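Local coordinates for molybdopterin biosynthesis moeA protein (Pyrococcus horikoshii, PDB 1WU2), which probably inserts molybdenum into molybdopterin during biosynthesis of the molybdenum cofactor, as other MoeA proteins do, at residues Lys270-Leu275 with Val293-Gly298; Lys15-Asp20 with Arg285-Gly290; His277-Lys282 with Asn308-His313; Gly231-Pro234 with Ile239-Glu242; Val185-Thr190 with Thr211-Leu216. All coordinates share one frame; numbering follows the deposited sequence.

Contact 1 (Lys270-Leu275 with Val293-Gly298)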
# COMPACT_ATOMS: atom_id res chain seq x y z
N LYS A 270 37.22 -1.04 6.96
CA LYS A 270 38.20 -1.66 6.07
C LYS A 270 37.64 -1.95 4.67
O LYS A 270 38.39 -2.09 3.71
CB LYS A 270 38.76 -2.94 6.70
CG LYS A 270 39.48 -2.70 8.03
CD LYS A 270 40.66 -3.64 8.24
CE LYS A 270 40.24 -4.97 8.87
NZ LYS A 270 40.50 -6.13 7.96
N PHE A 271 36.31 -2.05 4.57
CA PHE A 271 35.64 -2.32 3.29
C PHE A 271 35.03 -1.07 2.65
O PHE A 271 34.84 -1.04 1.43
CB PHE A 271 34.54 -3.36 3.48
CG PHE A 271 35.01 -4.64 4.08
CD1 PHE A 271 36.02 -5.38 3.47
CD2 PHE A 271 34.46 -5.12 5.26
CE1 PHE A 271 36.46 -6.57 4.02
CE2 PHE A 271 34.89 -6.31 5.82
CZ PHE A 271 35.89 -7.04 5.20
N VAL A 272 34.70 -0.07 3.46
CA VAL A 272 33.97 1.10 3.00
C VAL A 272 34.55 2.39 3.58
O VAL A 272 34.92 2.44 4.75
CB VAL A 272 32.48 1.03 3.40
CG1 VAL A 272 31.71 2.24 2.89
CG2 VAL A 272 31.84 -0.27 2.90
N ASN A 273 34.61 3.43 2.75
CA ASN A 273 34.94 4.77 3.22
C ASN A 273 33.66 5.45 3.72
O ASN A 273 32.85 5.95 2.93
CB ASN A 273 35.61 5.59 2.11
CG ASN A 273 36.55 6.65 2.66
OD1 ASN A 273 36.12 7.56 3.38
ND2 ASN A 273 37.83 6.53 2.35
N LEU A 274 33.48 5.46 5.03
CA LEU A 274 32.20 5.80 5.65
C LEU A 274 32.03 7.29 5.94
O LEU A 274 32.93 7.93 6.50
CB LEU A 274 32.04 5.01 6.96
CG LEU A 274 32.16 3.48 6.82
CD1 LEU A 274 32.55 2.84 8.15
CD2 LEU A 274 30.86 2.88 6.30
N LEU A 275 30.88 7.84 5.55
CA LEU A 275 30.45 9.15 6.01
C LEU A 275 30.12 9.11 7.49
O LEU A 275 30.48 10.01 8.25
CB LEU A 275 29.22 9.63 5.23
CG LEU A 275 29.43 9.96 3.75
CD1 LEU A 275 28.08 10.14 3.06
CD2 LEU A 275 30.28 11.21 3.60
N VAL A 293 26.90 2.27 0.01
CA VAL A 293 26.86 1.01 0.76
C VAL A 293 26.23 1.22 2.14
O VAL A 293 26.70 2.04 2.92
CB VAL A 293 28.27 0.40 0.92
CG1 VAL A 293 28.18 -0.99 1.55
CG2 VAL A 293 28.98 0.32 -0.42
N PHE A 294 25.19 0.45 2.42
CA PHE A 294 24.44 0.54 3.67
C PHE A 294 24.85 -0.63 4.57
O PHE A 294 24.57 -1.78 4.25
CB PHE A 294 22.93 0.44 3.38
CG PHE A 294 22.37 1.60 2.61
CD1 PHE A 294 21.45 2.46 3.20
CD2 PHE A 294 22.72 1.83 1.29
CE1 PHE A 294 20.91 3.53 2.50
CE2 PHE A 294 22.19 2.90 0.58
CZ PHE A 294 21.29 3.75 1.19
N ILE A 295 25.50 -0.33 5.69
CA ILE A 295 25.90 -1.35 6.66
C ILE A 295 24.73 -1.61 7.63
O ILE A 295 24.36 -0.73 8.41
CB ILE A 295 27.16 -0.93 7.47
CG1 ILE A 295 28.18 -0.15 6.62
CG2 ILE A 295 27.83 -2.16 8.09
CD1 ILE A 295 28.62 -0.84 5.34
N MSE A 296 24.18 -2.82 7.59
CA MSE A 296 23.00 -3.17 8.37
C MSE A 296 23.36 -4.13 9.52
O MSE A 296 24.50 -4.57 9.64
CB MSE A 296 21.91 -3.79 7.48
CG MSE A 296 21.93 -3.33 6.01
SE MSE A 296 20.25 -2.53 5.39
CE MSE A 296 20.43 -0.89 6.29
N SER A 297 22.36 -4.47 10.33
CA SER A 297 22.59 -5.01 11.68
C SER A 297 22.50 -6.53 11.85
O SER A 297 22.92 -7.06 12.89
CB SER A 297 21.62 -4.35 12.67
OG SER A 297 21.07 -5.31 13.56
N GLY A 298 21.91 -7.24 10.89
CA GLY A 298 21.85 -8.70 10.95
C GLY A 298 20.68 -9.32 11.68
O GLY A 298 20.29 -10.45 11.36
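Val-272 and Val-293 mark the nearest approach of the two backbones, their CA atoms 7.5 Å apart, and no hydrogen bond joins the irregular segment 270-275 to the strand 293-295. That strand belongs to the mixed sheet of the probable molybdopterin-binding domain and forms a β-hairpin with strand 288-290; the loop lies across one face of it. As in any β-strand, successive residues look to opposite faces: Val-293 and Ile-295 direct their CB atoms at the loop, while Phe-294 turns to the other face and packs on Val-311 and Ala-314 of helix 300-319.

Val-272 carries most of the contact with a single methyl. Its CG2, anti to the carbonyl carbon, reaches Val-293 CG1 at 4.0 Å, the two side chains meeting at a slant. The same methyl faces Ile-295 CD1 at 4.1 Å, and here the side chains come tip to tip. Ile-295 is folded rather than extended, with chi2 at -54°; its CD1 points at Val-272, and CG1 is the atom that Leu-274 touches. β-Branched residues suit the strand, since they fill the space close to the backbone, whereas Leu-274, branched one carbon farther out, has to stretch in from a backbone that does not aim at the sheet.

One polar bond ties the loop to the hairpin: Asn-273 N is hydrogen-bonded to OE2 of Glu-291, in the turn between the two strands. Beyond it Leu-274 crosses Ile-295 at about a right angle, its CD2 resting 4.1 Å from Ile-295 CG1.

Contact 2 (Lys15-Asp20 with Arg285-Gly290)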
# COMPACT_ATOMS: atom_id res chain seq x y z
N LYS A 15 20.37 13.14 6.51
CA LYS A 15 20.75 14.19 5.57
C LYS A 15 22.07 13.87 4.87
O LYS A 15 22.21 14.08 3.67
CB LYS A 15 20.86 15.54 6.28
CG LYS A 15 20.85 16.75 5.35
CD LYS A 15 21.92 17.77 5.72
CE LYS A 15 21.65 19.13 5.09
NZ LYS A 15 21.88 19.14 3.62
N LEU A 16 23.04 13.36 5.63
CA LEU A 16 24.35 13.01 5.07
C LEU A 16 24.18 11.91 4.03
O LEU A 16 24.76 11.98 2.95
CB LEU A 16 25.30 12.53 6.17
CG LEU A 16 25.91 13.59 7.10
CD1 LEU A 16 26.59 12.93 8.30
CD2 LEU A 16 26.90 14.48 6.36
N LEU A 17 23.36 10.92 4.37
CA LEU A 17 23.05 9.79 3.50
C LEU A 17 22.32 10.21 2.22
O LEU A 17 22.72 9.83 1.12
CB LEU A 17 22.21 8.77 4.26
CG LEU A 17 21.93 7.43 3.56
CD1 LEU A 17 22.12 6.26 4.52
CD2 LEU A 17 20.52 7.40 2.96
N LEU A 18 21.25 10.98 2.37
CA LEU A 18 20.38 11.33 1.24
C LEU A 18 21.00 12.36 0.30
O LEU A 18 20.72 12.36 -0.89
CB LEU A 18 19.01 11.84 1.73
CG LEU A 18 18.08 10.82 2.39
CD1 LEU A 18 16.83 11.51 2.91
CD2 LEU A 18 17.71 9.69 1.41
N ASP A 19 21.84 13.25 0.84
CA ASP A 19 22.61 14.19 0.02
C ASP A 19 23.59 13.44 -0.89
O ASP A 19 23.92 13.92 -1.97
CB ASP A 19 23.40 15.18 0.90
CG ASP A 19 22.51 16.27 1.52
OD1 ASP A 19 21.32 16.41 1.15
OD2 ASP A 19 22.95 17.05 2.40
N ASP A 20 24.05 12.27 -0.45
CA ASP A 20 24.94 11.42 -1.24
C ASP A 20 24.20 10.67 -2.37
O ASP A 20 24.82 10.24 -3.34
CB ASP A 20 25.64 10.40 -0.33
CG ASP A 20 26.90 9.82 -0.95
OD1 ASP A 20 27.79 10.61 -1.32
OD2 ASP A 20 27.09 8.60 -1.09
N ARG A 285 21.21 0.81 15.99
CA ARG A 285 22.27 1.76 16.35
C ARG A 285 23.56 1.63 15.51
O ARG A 285 24.06 2.65 15.03
CB ARG A 285 22.58 1.66 17.86
CG ARG A 285 24.04 1.77 18.28
CD ARG A 285 24.24 1.69 19.78
NE ARG A 285 25.66 1.66 20.14
CZ ARG A 285 26.15 1.92 21.36
NH1 ARG A 285 25.34 2.22 22.38
NH2 ARG A 285 27.46 1.86 21.56
N PRO A 286 24.09 0.43 15.32
CA PRO A 286 25.35 0.26 14.57
C PRO A 286 25.28 0.50 13.05
O PRO A 286 26.23 0.13 12.35
CB PRO A 286 25.74 -1.21 14.86
CG PRO A 286 24.84 -1.65 15.97
CD PRO A 286 23.58 -0.86 15.82
N PHE A 287 24.21 1.10 12.55
CA PHE A 287 24.08 1.41 11.13
C PHE A 287 25.12 2.44 10.68
O PHE A 287 25.38 3.42 11.38
CB PHE A 287 22.66 1.93 10.82
CG PHE A 287 22.48 2.43 9.42
CD1 PHE A 287 22.24 1.54 8.37
CD2 PHE A 287 22.56 3.78 9.14
CE1 PHE A 287 22.09 2.01 7.07
CE2 PHE A 287 22.41 4.25 7.84
CZ PHE A 287 22.17 3.37 6.81
N GLY A 288 25.71 2.20 9.51
CA GLY A 288 26.60 3.15 8.85
C GLY A 288 26.32 3.23 7.36
O GLY A 288 25.52 2.46 6.82
N TYR A 289 26.97 4.18 6.69
CA TYR A 289 26.82 4.33 5.24
C TYR A 289 27.97 5.10 4.60
O TYR A 289 28.47 6.08 5.16
CB TYR A 289 25.50 5.03 4.90
CG TYR A 289 25.43 5.50 3.46
CD1 TYR A 289 25.00 4.64 2.46
CD2 TYR A 289 25.83 6.79 3.11
CE1 TYR A 289 24.95 5.05 1.14
CE2 TYR A 289 25.78 7.21 1.79
CZ TYR A 289 25.34 6.34 0.81
OH TYR A 289 25.29 6.75 -0.50
N GLY A 290 28.36 4.67 3.40
CA GLY A 290 29.35 5.35 2.59
C GLY A 290 29.52 4.70 1.22
O GLY A 290 29.49 3.48 1.10
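Leu-17 of helix 10-20 lies over one face of the Tyr-289 ring and supplies the apolar part of the contact. Its CG stands 4.0 Å from the ring centroid, 14° from the normal, a CH-pi contact. The leucine CG is anti to the backbone N, chi1 -173°, and this carries the branch across the tyrosine at about a right angle, with CD1 settling 3.6 Å from Tyr-289 CG. That methyl also meets the edge of Phe-287, lying 3.7 Å from its CZ. Leucine fits because its CG can lie over the tyrosine face while CD1 touches both Tyr-289 and the Phe-287 edge.

The polar part is one hydrogen bond. Tyr-289 OH donates to Asp-20 OD2 over 2.6 Å; Asp-20 OD2 accepts it through its anti lone pair, and the carboxylate plane is turned 73° from the ring. The phenol oxygen has a second, weak bond from the backbone N of Lys-292, while Lys-292 NZ binds the carbonyl O of Asp-20.

The contact joins a helix from the N-terminal region of the chain to the hairpin strand 288-290 of the probable molybdopterin-binding domain. A short phenol-carboxylate bond, with a lysine ammonium group on the neighbouring carbonyl, would probably favour a charged Asp-20 at the edge of an otherwise aromatic and aliphatic interface.

Contact 3 (His277-Lys282 with Asn308-His313)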
# COMPACT_ATOMS: atom_id res chain seq x y z
N HIS A 277 29.05 6.03 10.94
CA HIS A 277 28.96 4.67 11.45
C HIS A 277 28.77 4.77 12.96
O HIS A 277 29.59 5.36 13.67
CB HIS A 277 30.23 3.88 11.13
CG HIS A 277 30.16 2.43 11.49
ND1 HIS A 277 29.03 1.66 11.28
CD2 HIS A 277 31.08 1.60 12.04
CE1 HIS A 277 29.26 0.42 11.68
NE2 HIS A 277 30.49 0.36 12.16
N GLY A 278 27.67 4.21 13.46
CA GLY A 278 27.26 4.42 14.83
C GLY A 278 26.30 5.59 14.83
O GLY A 278 26.71 6.74 14.73
N THR A 279 25.02 5.28 14.92
CA THR A 279 23.96 6.27 14.83
C THR A 279 23.07 6.19 16.07
O THR A 279 23.20 5.30 16.91
CB THR A 279 23.17 6.06 13.51
OG1 THR A 279 22.55 7.30 13.11
CG2 THR A 279 22.01 5.10 13.68
N THR A 280 22.14 7.13 16.15
CA THR A 280 21.36 7.35 17.36
C THR A 280 20.12 6.44 17.47
O THR A 280 19.58 6.27 18.56
CB THR A 280 21.00 8.86 17.42
OG1 THR A 280 22.01 9.56 18.15
CG2 THR A 280 19.76 9.12 18.19
N ILE A 281 19.69 5.84 16.37
CA ILE A 281 18.44 5.06 16.37
C ILE A 281 18.52 3.81 17.26
O ILE A 281 19.60 3.30 17.54
CB ILE A 281 17.99 4.68 14.93
CG1 ILE A 281 18.88 3.58 14.33
CG2 ILE A 281 17.95 5.91 14.03
CD1 ILE A 281 18.28 2.91 13.10
N LYS A 282 17.35 3.34 17.69
CA LYS A 282 17.23 2.18 18.56
C LYS A 282 15.89 1.48 18.29
O LYS A 282 14.84 2.09 18.50
CB LYS A 282 17.30 2.60 20.03
CG LYS A 282 17.40 1.43 21.02
CD LYS A 282 17.05 1.86 22.44
CE LYS A 282 16.91 0.66 23.38
NZ LYS A 282 15.53 0.54 23.94
N ASN A 308 13.34 1.10 7.04
CA ASN A 308 12.31 2.13 7.05
C ASN A 308 12.85 3.54 7.32
O ASN A 308 12.34 4.52 6.76
CB ASN A 308 11.22 1.78 8.08
CG ASN A 308 10.24 0.76 7.55
OD1 ASN A 308 9.33 1.11 6.79
ND2 ASN A 308 10.41 -0.50 7.93
N LEU A 309 13.89 3.64 8.14
CA LEU A 309 14.44 4.93 8.54
C LEU A 309 15.48 5.48 7.57
O LEU A 309 15.74 6.68 7.56
CB LEU A 309 15.04 4.85 9.96
CG LEU A 309 14.03 4.66 11.10
CD1 LEU A 309 14.75 4.33 12.39
CD2 LEU A 309 13.17 5.90 11.28
N PHE A 310 16.06 4.61 6.74
CA PHE A 310 17.13 5.02 5.83
C PHE A 310 16.87 4.58 4.40
O PHE A 310 16.66 5.41 3.51
CB PHE A 310 18.48 4.46 6.30
CG PHE A 310 19.02 5.13 7.53
CD1 PHE A 310 19.11 4.44 8.73
CD2 PHE A 310 19.43 6.46 7.49
CE1 PHE A 310 19.61 5.06 9.86
CE2 PHE A 310 19.93 7.08 8.63
CZ PHE A 310 20.02 6.38 9.81
N VAL A 311 16.87 3.27 4.18
CA VAL A 311 16.81 2.70 2.83
C VAL A 311 15.55 3.13 2.07
O VAL A 311 15.62 3.52 0.91
CB VAL A 311 16.90 1.16 2.85
CG1 VAL A 311 16.95 0.60 1.43
CG2 VAL A 311 18.13 0.70 3.63
N LYS A 312 14.40 3.05 2.74
CA LYS A 312 13.11 3.42 2.17
C LYS A 312 13.14 4.82 1.55
O LYS A 312 12.63 5.03 0.46
CB LYS A 312 12.02 3.34 3.26
CG LYS A 312 10.67 3.92 2.86
CD LYS A 312 9.57 3.52 3.84
CE LYS A 312 9.57 4.37 5.10
NZ LYS A 312 8.21 4.49 5.71
N HIS A 313 13.74 5.77 2.26
CA HIS A 313 13.80 7.16 1.81
C HIS A 313 14.84 7.39 0.72
O HIS A 313 14.67 8.28 -0.11
CB HIS A 313 14.06 8.07 3.01
CG HIS A 313 13.00 7.97 4.06
ND1 HIS A 313 11.68 8.25 3.82
CD2 HIS A 313 13.06 7.56 5.35
CE1 HIS A 313 10.97 8.05 4.92
NE2 HIS A 313 11.79 7.62 5.86
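Ile-281 meets Leu-309 end to end, the methyl CD1 of each lying 3.9 Å from the other, and Ile-281 CG2 stands equally near the same leucine methyl. Ile-281 CD1 also approaches the edge of the Phe-310 ring, 4.1 Å from CE1. The isoleucine puts CG1 between the backbone N and the carbonyl carbon, chi1 73°, a crowded position that directs the long branch at the helix and leaves CG2 to share Leu-309. Thr-279 joins at the same ring's edge, with OG1 4.3 Å from Phe-310 CZ, a loose van der Waals approach.

A second shell surrounds these groups. The Phe-310 ring is stacked with Phe-287 and forms an edge-to-face pair with Tyr-10, while Ala-13 and Leu-17 of helix 10-20 lie against it, which probably restricts its rotation. A threonine can lay its hydroxyl by a ring edge because that oxygen is already bonded to Val-8 O. Leu-309 sits in the pi-type turn at 308-311 of helix 300-319, and its carbonyl O receives a bond from Tyr-10 OH.

The strand 281-282 runs parallel to strand 343-351, with Thr-280 and Lys-282 bonded through their backbones to Tyr-343. Asn-308 and Leu-309 pack on Phe-345 of the same strand, so helix 300-319 lies beside the C-terminal sheet. With no hydrogen bond between the two segments, cohesion here comes from shape and exclusion of water; Val-8 and Tyr-10 satisfy Thr-279 OG1 and Leu-309 O, and Arg-342 binds the carbonyls of Thr-280 and Ile-281.

Contact 4 (Gly231-Pro234 with Ile239-Glu242)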
# COMPACT_ATOMS: atom_id res chain seq x y z
N GLY A 231 24.15 -13.62 -2.25
CA GLY A 231 24.18 -14.78 -1.38
C GLY A 231 24.78 -14.55 -0.01
O GLY A 231 25.22 -13.45 0.32
N VAL A 232 24.79 -15.62 0.78
CA VAL A 232 25.38 -15.62 2.12
C VAL A 232 26.87 -15.93 2.01
O VAL A 232 27.26 -16.87 1.32
CB VAL A 232 24.72 -16.68 3.03
CG1 VAL A 232 25.30 -16.63 4.44
CG2 VAL A 232 23.20 -16.50 3.07
N LEU A 233 27.69 -15.13 2.69
CA LEU A 233 29.14 -15.25 2.64
C LEU A 233 29.69 -15.56 4.03
O LEU A 233 29.07 -15.18 5.03
CB LEU A 233 29.76 -13.95 2.14
CG LEU A 233 29.91 -13.72 0.63
CD1 LEU A 233 28.74 -14.27 -0.17
CD2 LEU A 233 30.09 -12.24 0.36
N PRO A 234 30.83 -16.24 4.12
CA PRO A 234 31.47 -16.46 5.42
C PRO A 234 32.21 -15.21 5.91
O PRO A 234 32.47 -14.30 5.11
CB PRO A 234 32.47 -17.60 5.16
CG PRO A 234 32.32 -17.96 3.70
CD PRO A 234 31.61 -16.84 3.02
N ILE A 239 36.89 -12.72 0.71
CA ILE A 239 35.61 -13.00 0.08
C ILE A 239 34.63 -11.82 0.20
O ILE A 239 33.80 -11.63 -0.67
CB ILE A 239 35.00 -14.32 0.63
CG1 ILE A 239 35.75 -15.53 0.07
CG2 ILE A 239 33.51 -14.44 0.30
CD1 ILE A 239 36.42 -16.40 1.11
N ILE A 240 34.73 -11.02 1.27
CA ILE A 240 33.84 -9.86 1.44
C ILE A 240 34.28 -8.71 0.53
O ILE A 240 33.53 -7.76 0.32
CB ILE A 240 33.78 -9.41 2.92
CG1 ILE A 240 33.28 -10.55 3.83
CG2 ILE A 240 32.87 -8.20 3.09
CD1 ILE A 240 31.96 -11.18 3.41
N LYS A 241 35.49 -8.80 -0.02
CA LYS A 241 36.01 -7.80 -0.96
C LYS A 241 35.32 -7.81 -2.33
O LYS A 241 35.59 -6.94 -3.16
CB LYS A 241 37.52 -7.95 -1.13
CG LYS A 241 38.28 -6.63 -1.11
CD LYS A 241 38.33 -6.03 0.29
CE LYS A 241 39.55 -5.13 0.48
NZ LYS A 241 39.74 -4.20 -0.67
N GLU A 242 34.46 -8.81 -2.58
CA GLU A 242 33.57 -8.80 -3.76
C GLU A 242 32.38 -7.84 -3.61
O GLU A 242 31.49 -7.83 -4.46
CB GLU A 242 33.06 -10.21 -4.07
CG GLU A 242 32.45 -10.95 -2.89
CD GLU A 242 31.21 -11.74 -3.23
OE1 GLU A 242 31.34 -12.85 -3.80
OE2 GLU A 242 30.10 -11.27 -2.92
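Leu-233 meets three residues of 239-242 in turn, beginning at CB, which lies 3.8 Å from Ile-240 CD1. One bond farther out, Leu-233 CG rests 3.7 Å from Ile-239 CG2. At the tip, Leu-233 CD2 is 3.7 Å from Ile-240 CD1 and approaches Glu-242 OE2 from the opposite direction, although the modelled position of the glutamate chain is doubtful, and its carboxylate is in any case held by a salt bridge to Lys-246. CG leaves anti to the carbonyl carbon, and chi2 of 38° puts CD1 to one side and leaves CD2 roughly anti to CA, as the outermost methyl.

Pro-234 adds an apolar atom, its CD, 4.1 Å from Ile-239 CG2 across a right-angled approach; separately, its carbonyl O lies 3.6 Å from Ile-240 CD1. Leucine carries its methyls far enough from the strand to touch the residues of 239-242, while the β-branched isoleucines present CG2 and CD1 to it.

The strand 226-233 ends here and the chain turns back through the short helix 237-240 on its way to helix 243-249 and strand 252-255. Leu-233 is bonded through its backbone to Ile-189 of the adjoining parallel strand 184-190, and Ile-240 touches both Thr-190 of that strand and Phe-271.

Contact 5 (Val185-Thr190 with Thr211-Leu216)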
# COMPACT_ATOMS: atom_id res chain seq x y z
N VAL A 185 19.41 -2.89 -6.28
CA VAL A 185 19.88 -2.89 -4.91
C VAL A 185 20.53 -4.24 -4.60
O VAL A 185 19.84 -5.25 -4.52
CB VAL A 185 18.71 -2.67 -3.92
CG1 VAL A 185 19.18 -2.76 -2.46
CG2 VAL A 185 18.04 -1.33 -4.19
N GLY A 186 21.85 -4.24 -4.42
CA GLY A 186 22.58 -5.44 -4.05
C GLY A 186 22.30 -5.84 -2.61
O GLY A 186 22.04 -4.99 -1.76
N ILE A 187 22.35 -7.14 -2.34
CA ILE A 187 22.12 -7.68 -1.00
C ILE A 187 23.19 -8.72 -0.69
O ILE A 187 23.19 -9.81 -1.27
CB ILE A 187 20.70 -8.30 -0.91
CG1 ILE A 187 19.62 -7.23 -1.07
CG2 ILE A 187 20.52 -9.04 0.42
CD1 ILE A 187 18.20 -7.76 -1.14
N ILE A 188 24.10 -8.38 0.22
CA ILE A 188 25.12 -9.30 0.71
C ILE A 188 24.83 -9.66 2.15
O ILE A 188 24.77 -8.78 2.99
CB ILE A 188 26.52 -8.65 0.67
CG1 ILE A 188 26.86 -8.13 -0.73
CG2 ILE A 188 27.58 -9.64 1.13
CD1 ILE A 188 28.07 -7.21 -0.74
N ILE A 189 24.64 -10.95 2.44
CA ILE A 189 24.52 -11.40 3.82
C ILE A 189 25.90 -11.88 4.27
O ILE A 189 26.66 -12.42 3.48
CB ILE A 189 23.45 -12.52 3.94
CG1 ILE A 189 22.02 -11.97 3.88
CG2 ILE A 189 23.58 -13.25 5.26
CD1 ILE A 189 21.77 -10.82 2.94
N THR A 190 26.22 -11.67 5.55
CA THR A 190 27.52 -12.06 6.11
C THR A 190 27.33 -12.78 7.44
O THR A 190 26.47 -12.40 8.24
CB THR A 190 28.43 -10.80 6.28
OG1 THR A 190 29.30 -10.67 5.15
CG2 THR A 190 29.39 -10.93 7.46
N THR A 211 17.47 -15.12 7.34
CA THR A 211 16.13 -14.56 7.22
C THR A 211 16.10 -13.16 6.57
O THR A 211 15.13 -12.81 5.91
CB THR A 211 15.48 -14.56 8.63
OG1 THR A 211 14.77 -15.80 8.82
CG2 THR A 211 14.41 -13.51 8.78
N ASN A 212 17.15 -12.37 6.77
CA ASN A 212 17.19 -11.00 6.28
C ASN A 212 17.24 -10.86 4.76
O ASN A 212 16.84 -9.83 4.23
CB ASN A 212 18.39 -10.26 6.87
CG ASN A 212 18.23 -10.00 8.35
OD1 ASN A 212 17.13 -10.08 8.90
ND2 ASN A 212 19.34 -9.70 9.01
N SER A 213 17.72 -11.89 4.07
CA SER A 213 17.85 -11.83 2.63
C SER A 213 16.47 -11.73 1.99
O SER A 213 16.18 -10.79 1.25
CB SER A 213 18.58 -13.05 2.08
OG SER A 213 18.78 -12.90 0.69
N ILE A 214 15.63 -12.72 2.28
CA ILE A 214 14.28 -12.77 1.73
C ILE A 214 13.41 -11.59 2.19
O ILE A 214 12.57 -11.11 1.43
CB ILE A 214 13.60 -14.14 2.03
CG1 ILE A 214 12.25 -14.27 1.30
CG2 ILE A 214 13.39 -14.34 3.53
CD1 ILE A 214 12.32 -14.07 -0.19
N MSE A 215 13.63 -11.10 3.41
CA MSE A 215 12.87 -9.96 3.92
C MSE A 215 13.25 -8.69 3.18
O MSE A 215 12.39 -7.89 2.83
CB MSE A 215 13.07 -9.76 5.42
CG MSE A 215 12.19 -8.65 5.98
SE MSE A 215 12.38 -8.38 7.89
CE MSE A 215 14.14 -7.59 7.90
N LEU A 216 14.55 -8.50 2.96
CA LEU A 216 15.04 -7.34 2.22
C LEU A 216 14.65 -7.38 0.74
O LEU A 216 14.44 -6.34 0.14
CB LEU A 216 16.55 -7.19 2.37
CG LEU A 216 17.04 -6.67 3.73
CD1 LEU A 216 18.55 -6.82 3.84
CD2 LEU A 216 16.62 -5.22 3.93
O HOH W 1 21.30 -12.73 -0.95
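Ile-187 and Ile-189 both place CG1 anti to the carbonyl carbon, but they differ at the next bond, and each meets a different part of helix 212-222. Ile-187 is extended, chi2 174°, and its CD1 reaches Leu-216 CB at 3.9 Å, the side chains oblique to one another. Ile-189 is folded, chi2 37°, bringing both CG1 and CD1 to 4.0 Å from Ser-213 CB.

The helix and strand belong to a β-α-β crossover of the probable molybdopterin-binding domain: strand 184-190 leads, through a longer connection that includes helix 212-222, to strand 226-233, which pairs parallel beside it. The axes of strand 185-190 and helix 212-216 run nearly antiparallel, at 163°, and 9.2 Å apart. Isoleucines at alternate positions give the strand a broad hydrophobic face, whereas a serine, being small, lets the helix come close over Ile-189.

Elsewhere on the helix, Ile-214 and Met-215, a selenomethionine, pack on Val-166 and Ala-167 of the second subunit. The crossover helix thus packs on the domain core on one side and on the second subunit on another.

Ser-213 OG lies 4.2 Å from Ile-187 CG2 and bonds a water. That water stands 3.0 Å from Ser-213 OG and gives a weak, 3.5 Å bond to Ile-187 O, linking helix and strand at the border of the hydrophobic patch.

In the fold
Contacts 1, 2, 4 and 5 all reach the mixed sheet of the probable molybdopterin-binding domain: contacts 4 and 5 at its neighbouring strands 226-233 and 184-190, contacts 1 and 2 at the hairpin strands 293-295 and 288-290. Contact 3 sits beside contact 2, their centres about 7 Å apart, sharing the Phe-287 and Phe-310 stack, and leads to the C-terminal sheet. Contacts 1, 3 and 5 are buried and mostly apolar, contact 3 with an aromatic ring, contact 5 with a water at its border. Contact 2, also buried, adds a direct tyrosine-aspartate bond where helix 10-20 arrives. Contact 4, partly buried, adds the carboxylate of Glu-242, paired with Lys-246, at its edge. Phe-271 ties contact 1 to contact 4.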